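Side-chain contact in fatty acid/retinol binding protein protein 7, isoform A, confirmed BY transcript evidence (Caenorhabditis elegans, PDB 2W9Y), which probably binds fatty acids such as oleic acid, and perhaps retinoids, as a secreted, all-helical lipid carrier of the nematode FAR family: residues Ala29-Val34 and Gly63-Thr68. Residues are numbered along the deposited sequence; the frame is centred on the assembly and turned at random.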
loop_
_atom_site.group_PDB
_atom_site.type_symbol
_atom_site.label_atom_id
_atom_site.label_comp_id
_atom_site.label_asym_id
_atom_site.label_seq_id
_atom_site.Cartn_x
_atom_site.Cartn_y
_atom_site.Cartn_z
ATOM N N ALA A 29 -2.843 9.369 17.315
ATOM C CA ALA A 29 -3.857 8.578 17.972
ATOM C C ALA A 29 -5.220 9.132 17.608
ATOM O O ALA A 29 -6.211 8.352 17.538
ATOM C CB ALA A 29 -3.676 8.613 19.515
ATOM N N ASP A 30 -5.304 10.447 17.389
ATOM C CA ASP A 30 -6.642 11.002 17.021
ATOM C C ASP A 30 -6.980 10.840 15.521
ATOM O O ASP A 30 -8.172 10.875 15.144
ATOM C CB ASP A 30 -6.803 12.467 17.424
ATOM C CG ASP A 30 -5.884 13.376 16.666
ATOM O OD1 ASP A 30 -4.675 13.245 16.844
ATOM O OD2 ASP A 30 -6.352 14.211 15.853
ATOM N N GLU A 31 -5.950 10.602 14.700
ATOM C CA GLU A 31 -6.143 10.350 13.249
ATOM C C GLU A 31 -6.628 8.949 12.881
ATOM O O GLU A 31 -7.443 8.775 11.958
ATOM C CB GLU A 31 -4.864 10.656 12.503
ATOM C CG GLU A 31 -4.620 12.199 12.376
ATOM C CD GLU A 31 -3.207 12.497 11.954
ATOM O OE1 GLU A 31 -2.397 11.555 11.788
ATOM O OE2 GLU A 31 -2.857 13.677 11.755
ATOM N N LYS A 32 -6.135 7.944 13.609
ATOM C CA LYS A 32 -6.512 6.582 13.303
ATOM C C LYS A 32 -8.043 6.376 13.289
ATOM O O LYS A 32 -8.567 5.743 12.389
ATOM C CB LYS A 32 -5.807 5.592 14.235
ATOM C CG LYS A 32 -6.041 4.175 13.802
ATOM C CD LYS A 32 -5.297 3.184 14.672
ATOM C CE LYS A 32 -5.700 1.757 14.363
ATOM N NZ LYS A 32 -5.134 0.862 15.423
ATOM N N PRO A 33 -8.768 6.922 14.289
ATOM C CA PRO A 33 -10.205 6.662 14.286
ATOM C C PRO A 33 -10.905 7.315 13.085
ATOM O O PRO A 33 -11.979 6.867 12.705
ATOM C CB PRO A 33 -10.713 7.300 15.595
ATOM C CG PRO A 33 -9.548 7.413 16.454
ATOM C CD PRO A 33 -8.272 7.435 15.577
ATOM N N VAL A 34 -10.323 8.384 12.536
ATOM C CA VAL A 34 -10.867 8.979 11.286
ATOM C C VAL A 34 -10.752 7.942 10.168
ATOM O O VAL A 34 -11.715 7.670 9.460
ATOM C CB VAL A 34 -10.131 10.270 10.851
ATOM C CG1 VAL A 34 -10.659 10.795 9.462
ATOM C CG2 VAL A 34 -10.231 11.362 11.919
ATOM N N GLY A 63 -6.245 13.777 4.789
ATOM C CA GLY A 63 -6.561 13.473 3.381
ATOM C C GLY A 63 -5.464 13.941 2.415
ATOM O O GLY A 63 -5.160 13.286 1.409
ATOM N N LYS A 64 -4.887 15.082 2.719
ATOM C CA LYS A 64 -3.720 15.577 1.957
ATOM C C LYS A 64 -2.571 14.536 1.998
ATOM O O LYS A 64 -1.958 14.204 0.955
ATOM C CB LYS A 64 -3.229 16.948 2.504
ATOM C CG LYS A 64 -1.889 17.371 1.950
ATOM C CD LYS A 64 -1.252 18.582 2.648
ATOM C CE LYS A 64 -0.426 18.146 3.874
ATOM N NZ LYS A 64 0.903 17.651 3.365
ATOM N N ARG A 65 -2.263 14.056 3.205
ATOM C CA ARG A 65 -1.207 13.027 3.351
ATOM C C ARG A 65 -1.546 11.697 2.614
ATOM O O ARG A 65 -0.672 11.099 1.933
ATOM C CB ARG A 65 -0.880 12.788 4.839
ATOM C CG ARG A 65 -0.033 13.861 5.552
ATOM C CD ARG A 65 0.352 13.224 6.929
ATOM N NE ARG A 65 -0.571 13.767 7.858
ATOM C CZ ARG A 65 -1.024 13.216 8.962
ATOM N NH1 ARG A 65 -0.693 11.988 9.370
ATOM N NH2 ARG A 65 -1.845 13.966 9.665
ATOM N N LEU A 66 -2.808 11.274 2.675
ATOM C CA LEU A 66 -3.224 10.096 1.910
ATOM C C LEU A 66 -3.052 10.357 0.374
ATOM O O LEU A 66 -2.550 9.532 -0.331
ATOM C CB LEU A 66 -4.681 9.787 2.294
ATOM C CG LEU A 66 -5.133 8.423 1.780
ATOM C CD1 LEU A 66 -4.116 7.317 2.073
ATOM C CD2 LEU A 66 -6.526 8.110 2.391
ATOM N N ALA A 67 -3.499 11.505 -0.141
ATOM C CA ALA A 67 -3.313 11.859 -1.559
ATOM C C ALA A 67 -1.846 11.820 -1.978
ATOM O O ALA A 67 -1.520 11.463 -3.113
ATOM C CB ALA A 67 -3.856 13.245 -1.851
ATOM N N THR A 68 -0.968 12.213 -1.062
ATOM C CA THR A 68 0.482 12.186 -1.343
ATOM C C THR A 68 1.000 10.756 -1.516
ATOM O O THR A 68 1.870 10.479 -2.371
ATOM C CB THR A 68 1.270 12.980 -0.193
ATOM O OG1 THR A 68 1.054 14.386 -0.391
ATOM C CG2 THR A 68 2.757 12.730 -0.286
#
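Glu31 and Arg65 alone join Ala29-Val34 to Gly63-Thr68, their charged ends meeting in a two-pronged salt bridge. Each carboxylate oxygen faces its own terminal nitrogen of the guanidinium. Arg65 NH1 donates to Glu31 OE1 over 3.0 Å with an N-H...O angle of 155°. The other prong, Arg65 NH2 to Glu31 OE2, is modelled at 2.3 Å, too short for its exact length to be trusted. Glu31 comes in at the edge of the guanidinium, with CD and OE2 near its plane. The match is not flat, however: the two planes are turned 43° apart, and Arg65 NH1 reaches Glu31 OE1 from above the carboxylate plane, while OE1 lies almost in the plane of the guanidinium.

The side chains approach at about a right angle. Glu31 runs extended beyond CG and carries its carboxylate across to Arg65; Arg65 bends at the CG-CD bond (chi3 -99°), which swings its guanidinium round to present the NH1/NH2 edge. In this all-helical fold the bridge ties the turn that leads into helix 32-39 to helix 60-75, near one end of the molecule and about 14 Å from its centre, between centres.

Further bonds fix both ends. Glu31 OE1 also accepts from the backbone N of Thr28, a side-chain-to-backbone bond three residues back that ties the carboxylate to the preceding turn, and Arg65 NH1 also bonds Ser26 OG at the end of helix 18-26. The buried glutamate touches His59 and Leu62, and Phe23 lies against Arg65; such partly apolar surroundings would probably strengthen the attraction between the opposite charges.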